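Long-range contacts in phosphoribosylglycinamide synthetase (Anaerococcus prevotii, PDB 4DIM), which probably acts as an ATP-dependent ligase of the ATP-grasp family, binding ATP and metal ions: residues A[142-147]-A[187-192]; A[348-353]-A[379-384]. All blocks are in the same frame, centred on the assembly; numbering follows the deposited sequence.

Interaction 1 of 2, residues A[142-147]-A[187-192]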
ATOM      1  N   ASN A 142     -16.950 -20.464 -17.319  1.00129.44           N
ATOM      2  CA  ASN A 142     -16.817 -20.097 -15.893  1.00127.99           C
ATOM      3  C   ASN A 142     -16.263 -18.656 -15.717  1.00126.50           C
ATOM      4  O   ASN A 142     -15.751 -18.321 -14.643  1.00124.28           O
ATOM      5  CB  ASN A 142     -15.897 -21.103 -15.177  1.00129.50           C
ATOM      6  CG  ASN A 142     -16.315 -22.548 -15.370  1.00162.28           C
ATOM      7  OD1 ASN A 142     -15.650 -23.328 -16.072  1.00158.76           O
ATOM      8  ND2 ASN A 142     -17.431 -22.933 -14.756  1.00155.32           N
ATOM      9  N   LEU A 143     -16.409 -17.799 -16.752  1.00121.23           N
ATOM     10  CA  LEU A 143     -15.877 -16.428 -16.775  1.00118.87           C
ATOM     11  C   LEU A 143     -16.907 -15.460 -17.387  1.00122.86           C
ATOM     12  O   LEU A 143     -17.493 -15.778 -18.433  1.00122.91           O
ATOM     13  CB  LEU A 143     -14.569 -16.413 -17.647  1.00116.83           C
ATOM     14  CG  LEU A 143     -13.240 -15.827 -17.095  1.00117.68           C
ATOM     15  CD1 LEU A 143     -12.850 -16.414 -15.714  1.00117.64           C
ATOM     16  CD2 LEU A 143     -12.136 -16.074 -18.068  1.00114.06           C
ATOM     17  N   LYS A 144     -17.059 -14.256 -16.785  1.00118.85           N
ATOM     18  CA  LYS A 144     -17.947 -13.222 -17.313  1.00121.20           C
ATOM     19  C   LYS A 144     -17.152 -12.267 -18.226  1.00123.37           C
ATOM     20  O   LYS A 144     -16.014 -11.899 -17.905  1.00121.97           O
ATOM     21  CB  LYS A 144     -18.687 -12.450 -16.165  1.00125.70           C
ATOM     22  CG  LYS A 144     -18.007 -11.187 -15.581  1.00138.78           C
ATOM     23  CD  LYS A 144     -18.782 -10.610 -14.372  1.00142.95           C
ATOM     24  CE  LYS A 144     -17.923  -9.775 -13.440  1.00128.89           C
ATOM     25  NZ  LYS A 144     -17.386 -10.578 -12.302  1.00118.69           N
ATOM     26  N   LEU A 145     -17.753 -11.889 -19.370  1.00119.99           N
ATOM     27  CA  LEU A 145     -17.165 -10.914 -20.299  1.00119.38           C
ATOM     28  C   LEU A 145     -17.304  -9.504 -19.699  1.00124.19           C
ATOM     29  O   LEU A 145     -18.207  -9.294 -18.887  1.00126.96           O
ATOM     30  CB  LEU A 145     -17.847 -10.959 -21.690  1.00121.72           C
ATOM     31  CG  LEU A 145     -17.240 -11.932 -22.692  1.00125.35           C
ATOM     32  CD1 LEU A 145     -17.386 -13.373 -22.217  1.00125.90           C
ATOM     33  CD2 LEU A 145     -17.865 -11.736 -24.058  1.00127.89           C
ATOM     34  N   PRO A 146     -16.512  -8.499 -20.118  1.00117.86           N
ATOM     35  CA  PRO A 146     -15.361  -8.594 -21.030  1.00115.42           C
ATOM     36  C   PRO A 146     -14.181  -9.263 -20.355  1.00112.82           C
ATOM     37  O   PRO A 146     -14.163  -9.466 -19.145  1.00111.12           O
ATOM     38  CB  PRO A 146     -15.051  -7.134 -21.386  1.00118.68           C
ATOM     39  CG  PRO A 146     -15.778  -6.270 -20.380  1.00123.74           C
ATOM     40  CD  PRO A 146     -16.649  -7.155 -19.528  1.00119.45           C
ATOM     41  N   VAL A 147     -13.208  -9.643 -21.154  1.00106.46           N
ATOM     42  CA  VAL A 147     -12.015 -10.302 -20.653  1.00101.27           C
ATOM     43  C   VAL A 147     -10.812  -9.657 -21.244  1.00 98.77           C
ATOM     44  O   VAL A 147     -10.881  -8.918 -22.231  1.00 97.83           O
ATOM     45  CB  VAL A 147     -11.986 -11.826 -20.901  1.00103.97           C
ATOM     46  CG1 VAL A 147     -12.880 -12.569 -19.925  1.00103.83           C
ATOM     47  CG2 VAL A 147     -12.353 -12.160 -22.333  1.00105.45           C
ATOM     48  N   VAL A 187      -6.415 -15.864 -19.662  1.00 99.09           N
ATOM     49  CA  VAL A 187      -7.687 -15.233 -19.999  1.00100.83           C
ATOM     50  C   VAL A 187      -8.264 -14.855 -18.631  1.00 99.86           C
ATOM     51  O   VAL A 187      -8.376 -15.706 -17.736  1.00 98.04           O
ATOM     52  CB  VAL A 187      -8.646 -16.054 -20.913  1.00108.22           C
ATOM     53  CG1 VAL A 187      -9.104 -17.363 -20.258  1.00110.10           C
ATOM     54  CG2 VAL A 187      -9.841 -15.204 -21.310  1.00107.53           C
ATOM     55  N   GLU A 188      -8.471 -13.570 -18.417  1.00 95.74           N
ATOM     56  CA  GLU A 188      -8.951 -13.086 -17.115  1.00 94.52           C
ATOM     57  C   GLU A 188     -10.122 -12.160 -17.282  1.00 97.81           C
ATOM     58  O   GLU A 188     -10.150 -11.363 -18.216  1.00 96.92           O
ATOM     59  CB  GLU A 188      -7.805 -12.365 -16.377  1.00 94.13           C
ATOM     60  CG  GLU A 188      -8.146 -11.936 -14.972  1.00101.12           C
ATOM     61  CD  GLU A 188      -7.002 -11.324 -14.209  1.00128.21           C
ATOM     62  OE1 GLU A 188      -6.662 -10.154 -14.498  1.00129.65           O
ATOM     63  OE2 GLU A 188      -6.492 -11.987 -13.280  1.00131.72           O
ATOM     64  N   GLU A 189     -11.060 -12.214 -16.333  1.00 96.20           N
ATOM     65  CA  GLU A 189     -12.208 -11.302 -16.312  1.00 95.89           C
ATOM     66  C   GLU A 189     -11.726  -9.871 -16.239  1.00 97.30           C
ATOM     67  O   GLU A 189     -10.838  -9.541 -15.432  1.00 94.13           O
ATOM     68  CB  GLU A 189     -13.102 -11.562 -15.095  1.00 97.71           C
ATOM     69  CG  GLU A 189     -13.827 -12.895 -15.079  1.00109.65           C
ATOM     70  CD  GLU A 189     -14.712 -13.045 -13.858  1.00121.97           C
ATOM     71  OE1 GLU A 189     -15.906 -13.387 -14.018  1.00109.07           O
ATOM     72  OE2 GLU A 189     -14.201 -12.844 -12.733  1.00115.11           O
ATOM     73  N   PHE A 190     -12.308  -9.019 -17.068  1.00 95.63           N
ATOM     74  CA  PHE A 190     -11.992  -7.608 -17.072  1.00 94.35           C
ATOM     75  C   PHE A 190     -13.071  -6.911 -16.256  1.00 96.75           C
ATOM     76  O   PHE A 190     -14.244  -6.927 -16.644  1.00 98.98           O
ATOM     77  CB  PHE A 190     -11.889  -7.072 -18.504  1.00 98.01           C
ATOM     78  CG  PHE A 190     -11.370  -5.651 -18.578  1.00 99.78           C
ATOM     79  CD1 PHE A 190     -10.210  -5.280 -17.909  1.00101.82           C
ATOM     80  CD2 PHE A 190     -12.059  -4.679 -19.287  1.00102.96           C
ATOM     81  CE1 PHE A 190      -9.772  -3.957 -17.921  1.00102.82           C
ATOM     82  CE2 PHE A 190     -11.605  -3.364 -19.318  1.00106.23           C
ATOM     83  CZ  PHE A 190     -10.464  -3.009 -18.634  1.00103.07           C
ATOM     84  N   ILE A 191     -12.694  -6.407 -15.070  1.00 90.19           N
ATOM     85  CA  ILE A 191     -13.596  -5.734 -14.138  1.00 88.79           C
ATOM     86  C   ILE A 191     -13.329  -4.264 -14.287  1.00 92.86           C
ATOM     87  O   ILE A 191     -12.248  -3.799 -13.982  1.00 91.80           O
ATOM     88  CB  ILE A 191     -13.384  -6.229 -12.680  1.00 90.39           C
ATOM     89  CG1 ILE A 191     -13.372  -7.767 -12.575  1.00 91.30           C
ATOM     90  CG2 ILE A 191     -14.427  -5.641 -11.751  1.00 92.08           C
ATOM     91  CD1 ILE A 191     -14.709  -8.450 -12.861  1.00108.31           C
ATOM     92  N   GLU A 192     -14.272  -3.534 -14.810  1.00 92.84           N
ATOM     93  CA  GLU A 192     -14.105  -2.107 -14.994  1.00 93.73           C
ATOM     94  C   GLU A 192     -15.152  -1.472 -14.074  1.00 94.92           C
ATOM     95  O   GLU A 192     -16.301  -1.908 -14.064  1.00 96.33           O
ATOM     96  CB  GLU A 192     -14.180  -1.701 -16.508  1.00 98.05           C
ATOM     97  CG  GLU A 192     -15.455  -1.997 -17.285  1.00115.78           C
ATOM     98  CD  GLU A 192     -15.757  -3.428 -17.711  1.00128.96           C
ATOM     99  OE1 GLU A 192     -16.253  -3.583 -18.850  1.00113.44           O
ATOM    100  OE2 GLU A 192     -15.638  -4.362 -16.879  1.00106.83           O
TER

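Interaction 2 of 2, residues A[348-353]-A[379-384]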
ATOM      1  N   ASP A 348      -2.156  25.820  12.068  1.00118.08           N
ATOM      2  CA  ASP A 348      -3.519  25.306  12.168  1.00116.77           C
ATOM      3  C   ASP A 348      -3.499  23.842  12.606  1.00119.35           C
ATOM      4  O   ASP A 348      -2.816  23.025  11.988  1.00115.44           O
ATOM      5  CB  ASP A 348      -4.175  25.459  10.786  1.00115.12           C
ATOM      6  CG  ASP A 348      -5.650  25.121  10.648  1.00126.14           C
ATOM      7  OD1 ASP A 348      -6.260  24.660  11.645  1.00126.53           O
ATOM      8  OD2 ASP A 348      -6.199  25.323   9.540  1.00135.63           O
ATOM      9  N   ASP A 349      -4.275  23.509  13.653  1.00119.83           N
ATOM     10  CA  ASP A 349      -4.375  22.140  14.169  1.00120.31           C
ATOM     11  C   ASP A 349      -5.097  21.187  13.194  1.00120.49           C
ATOM     12  O   ASP A 349      -4.946  19.973  13.341  1.00120.13           O
ATOM     13  CB  ASP A 349      -5.079  22.120  15.533  1.00126.87           C
ATOM     14  CG  ASP A 349      -4.283  22.792  16.638  1.00142.74           C
ATOM     15  OD1 ASP A 349      -3.244  23.447  16.320  1.00142.74           O
ATOM     16  OD2 ASP A 349      -4.692  22.676  17.819  1.00151.81           O
ATOM     17  N   ASP A 350      -5.870  21.724  12.217  1.00113.49           N
ATOM     18  CA  ASP A 350      -6.521  20.931  11.165  1.00109.43           C
ATOM     19  C   ASP A 350      -5.519  20.605  10.037  1.00104.81           C
ATOM     20  O   ASP A 350      -5.807  19.748   9.217  1.00 98.74           O
ATOM     21  CB  ASP A 350      -7.786  21.630  10.609  1.00112.16           C
ATOM     22  CG  ASP A 350      -9.018  21.495  11.498  1.00128.23           C
ATOM     23  OD1 ASP A 350      -8.928  20.805  12.554  1.00129.07           O
ATOM     24  OD2 ASP A 350     -10.072  22.083  11.146  1.00136.99           O
ATOM     25  N   ILE A 351      -4.350  21.258  10.014  1.00 91.17           N
ATOM     26  CA  ILE A 351      -3.260  20.929   9.097  1.00 89.04           C
ATOM     27  C   ILE A 351      -2.387  19.992   9.897  1.00 92.84           C
ATOM     28  O   ILE A 351      -1.739  20.399  10.866  1.00 94.34           O
ATOM     29  CB  ILE A 351      -2.475  22.151   8.549  1.00 93.09           C
ATOM     30  CG1 ILE A 351      -3.417  23.183   7.900  1.00 93.83           C
ATOM     31  CG2 ILE A 351      -1.433  21.678   7.533  1.00 91.66           C
ATOM     32  CD1 ILE A 351      -2.768  24.434   7.500  1.00 97.67           C
ATOM     33  N   VAL A 352      -2.472  18.718   9.555  1.00 87.79           N
ATOM     34  CA  VAL A 352      -1.728  17.663  10.210  1.00 87.38           C
ATOM     35  C   VAL A 352      -0.279  17.711   9.754  1.00 92.70           C
ATOM     36  O   VAL A 352       0.630  17.527  10.558  1.00 94.59           O
ATOM     37  CB  VAL A 352      -2.382  16.310   9.881  1.00 89.11           C
ATOM     38  CG1 VAL A 352      -1.517  15.152  10.348  1.00 88.48           C
ATOM     39  CG2 VAL A 352      -3.796  16.237  10.468  1.00 89.69           C
ATOM     40  N   GLU A 353      -0.064  17.905   8.459  1.00 89.30           N
ATOM     41  CA  GLU A 353       1.275  17.901   7.907  1.00 89.64           C
ATOM     42  C   GLU A 353       1.385  18.722   6.637  1.00 91.37           C
ATOM     43  O   GLU A 353       0.455  18.738   5.837  1.00 88.81           O
ATOM     44  CB  GLU A 353       1.681  16.459   7.593  1.00 90.56           C
ATOM     45  CG  GLU A 353       3.169  16.257   7.485  1.00102.75           C
ATOM     46  CD  GLU A 353       3.565  14.920   6.904  1.00122.41           C
ATOM     47  OE1 GLU A 353       3.208  13.869   7.489  1.00117.18           O
ATOM     48  OE2 GLU A 353       4.237  14.928   5.849  1.00119.33           O
ATOM     49  N   VAL A 379      -4.555  17.091   5.863  1.00 78.74           N
ATOM     50  CA  VAL A 379      -5.561  17.848   6.597  1.00 78.41           C
ATOM     51  C   VAL A 379      -6.622  16.881   7.135  1.00 80.95           C
ATOM     52  O   VAL A 379      -6.743  15.749   6.644  1.00 75.86           O
ATOM     53  CB  VAL A 379      -6.190  18.962   5.777  1.00 81.46           C
ATOM     54  CG1 VAL A 379      -5.107  19.903   5.249  1.00 82.43           C
ATOM     55  CG2 VAL A 379      -7.038  18.409   4.638  1.00 80.42           C
ATOM     56  N   LYS A 380      -7.310  17.336   8.207  1.00 80.79           N
ATOM     57  CA  LYS A 380      -8.417  16.674   8.895  1.00 82.18           C
ATOM     58  C   LYS A 380      -9.506  17.729   9.135  1.00 91.57           C
ATOM     59  O   LYS A 380      -9.164  18.890   9.339  1.00 93.38           O
ATOM     60  CB  LYS A 380      -7.955  16.009  10.229  1.00 84.31           C
ATOM     61  CG  LYS A 380      -7.420  16.961  11.305  1.00 87.00           C
ATOM     62  CD  LYS A 380      -7.092  16.188  12.573  1.00 93.66           C
ATOM     63  CE  LYS A 380      -6.386  16.950  13.666  1.00 94.42           C
ATOM     64  NZ  LYS A 380      -7.125  18.173  14.112  1.00122.46           N
ATOM     65  N   GLU A 381     -10.797  17.344   9.136  1.00 90.28           N
ATOM     66  CA  GLU A 381     -11.926  18.283   9.326  1.00 92.28           C
ATOM     67  C   GLU A 381     -13.247  17.450   9.483  1.00 97.28           C
ATOM     68  O   GLU A 381     -13.172  16.240   9.377  1.00 95.06           O
ATOM     69  CB  GLU A 381     -11.960  19.257   8.123  1.00 93.20           C
ATOM     70  CG  GLU A 381     -12.922  20.426   8.186  1.00111.49           C
ATOM     71  CD  GLU A 381     -13.098  21.300   9.409  1.00123.70           C
ATOM     72  OE1 GLU A 381     -12.593  22.447   9.387  1.00119.38           O
ATOM     73  OE2 GLU A 381     -13.954  20.938  10.252  1.00108.57           O
ATOM     74  N   GLU A 382     -14.412  18.045   9.811  1.00 98.58           N
ATOM     75  CA  GLU A 382     -15.663  17.273  10.002  1.00100.29           C
ATOM     76  C   GLU A 382     -16.077  16.469   8.765  1.00100.00           C
ATOM     77  O   GLU A 382     -16.620  15.370   8.899  1.00 97.38           O
ATOM     78  CB  GLU A 382     -16.845  18.186  10.391  1.00105.92           C
ATOM     79  CG  GLU A 382     -16.899  18.573  11.857  1.00122.64           C
ATOM     80  CD  GLU A 382     -18.145  19.348  12.267  1.00158.70           C
ATOM     81  OE1 GLU A 382     -18.992  19.629  11.388  1.00156.84           O
ATOM     82  OE2 GLU A 382     -18.269  19.686  13.469  1.00155.36           O
ATOM     83  N   THR A 383     -15.836  17.039   7.574  1.00 96.11           N
ATOM     84  CA  THR A 383     -16.207  16.443   6.294  1.00 94.25           C
ATOM     85  C   THR A 383     -15.094  16.529   5.274  1.00 93.82           C
ATOM     86  O   THR A 383     -14.199  17.345   5.401  1.00 92.50           O
ATOM     87  CB  THR A 383     -17.433  17.165   5.738  1.00101.78           C
ATOM     88  OG1 THR A 383     -17.073  18.483   5.313  1.00103.97           O
ATOM     89  CG2 THR A 383     -18.536  17.250   6.734  1.00101.94           C
ATOM     90  N   LEU A 384     -15.209  15.735   4.222  1.00 91.63           N
ATOM     91  CA  LEU A 384     -14.282  15.743   3.100  1.00 90.10           C
ATOM     92  C   LEU A 384     -14.414  17.043   2.245  1.00 91.63           C
ATOM     93  O   LEU A 384     -13.412  17.495   1.702  1.00 88.69           O
ATOM     94  CB  LEU A 384     -14.487  14.490   2.221  1.00 90.41           C
ATOM     95  CG  LEU A 384     -13.527  14.331   1.027  1.00 94.35           C
ATOM     96  CD1 LEU A 384     -12.074  14.323   1.489  1.00 93.28           C
ATOM     97  CD2 LEU A 384     -13.876  13.126   0.218  1.00 94.54           C
TER

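Interaction 1 of 2, residues A[142-147]-A[187-192]
Glu-189 and Lys-144 meet through one carboxylate oxygen. The backbone N of Lys-144 donates to OE1 of Glu-189 at 3.1 Å, a nearly straight bond (165°) received on the anti lone pair. The ammonium of Lys-144 forms a long salt bridge to the same oxygen, NZ to OE1 3.6 Å, its chain bending at chi4 (-94°) as it crosses the glutamate at about a right angle. Arg-126 adds a second positive partner to OE1. A long, flexible acid suits this place, because Glu-189 extends beyond CG and carries its charge back to the loop. An alanine here would probably leave the Lys-144 N-H without its acceptor and the charge of Arg-126 without its mate.

One backbone bond crosses as well: Phe-190 N to Pro-146 O, 2.8 Å, beside the non-hydrogen-bonded antiparallel pair Val-147 and Glu-189.

The remaining contacts are largely apolar. Leu-143 lays CG against CG of Glu-189 (3.6 Å), while the side chains of Leu-143 and Val-187 slide past each other in opposite directions. Pro-146, after a cis peptide bond, sets its CG at the edge of the Phe-190 ring, 4.2 Å from CD2.

The loop joins helix 133-141 to strand 147-150, which pairs with strand 186-189 in a four-stranded antiparallel sheet, consistent with the small lid subdomain of the ATP-grasp fold; strand 127-128 flanks strand 186-189, with Leu-143 and Val-187 both touching Phe-128.

Interaction 2 of 2, residues A[348-353]-A[379-384]
Asp-350 and Lys-380 lead a surface contact at the margin of the large antiparallel sheet, where the turn entering edge strand 351-356 meets the end of strand 375-381. The backbone N of Lys-380 donates to Asp-350 O at 3.0 Å, and CA of Val-379 brings a CA-H...O contact to the same oxygen. Next to this bond, Ile-351 and Val-379 form a non-hydrogen-bonded antiparallel pair, their side chains on one face of the sheet.

The side chain of Lys-380 then covers the turn. Its CG lies between the backbone N and the carbonyl carbon (chi1 63°), and the chain runs on extended until chi4 bends NZ to Asp-349 O, 2.9 Å away and above the carbonyl plane. NZ also forms a salt bridge to OD1 of Asp-350 at 3.6 Å, so one ammonium joins a turn carbonyl to a carboxylate. A lysine suits this place because its aliphatic part can cross Val-352 at about a right angle, CG 3.8 Å from the valine CG2, while NZ still reaches both oxygens.

Residues 348-351 form a type I beta turn, closed by Ile-351 N to Asp-348 O and reinforced by an Asx turn in which Asp-348 OD1 accepts from the N of Asp-350. Val-352 and Glu-353 both face Ile-378, a classic beta bulge just inside the edge strand.

On its other oxygen, OD2, Asp-350 lies 3.1 Å from OE1 of Glu-381, their carboxylate planes 83° apart. This pairing of like charges is probably eased by Lys-390 on helix 384-395, a long, weak ion-pair partner of both acids. The same helix covers Val-379 with Leu-391 and Ile-394, while Ile-291 of helix 285-293 touches Val-352 and Lys-380.

In the fold
Interaction 1 is complete before interaction 2 begins along the chain, and the two do not touch: their centres are 41 Å apart and their nearest atoms about 20 Å. They belong to different antiparallel sheets. Interaction 1 lies in the four-stranded sheet of the ATP-grasp domain, interaction 2 at the outermost strand, 351-356, of the large antiparallel sheet. The chain connects these sheets directly, since 187-192 leaves strand 186-189 just before strand 194-203 of the larger sheet, and Ile-191 touches Ile-265 there. Each contact joins local parts of its own sheet, interaction 1 a loop to strand 186-189 and interaction 2 a turn to strand 375-381, with no direct coupling through touching atoms.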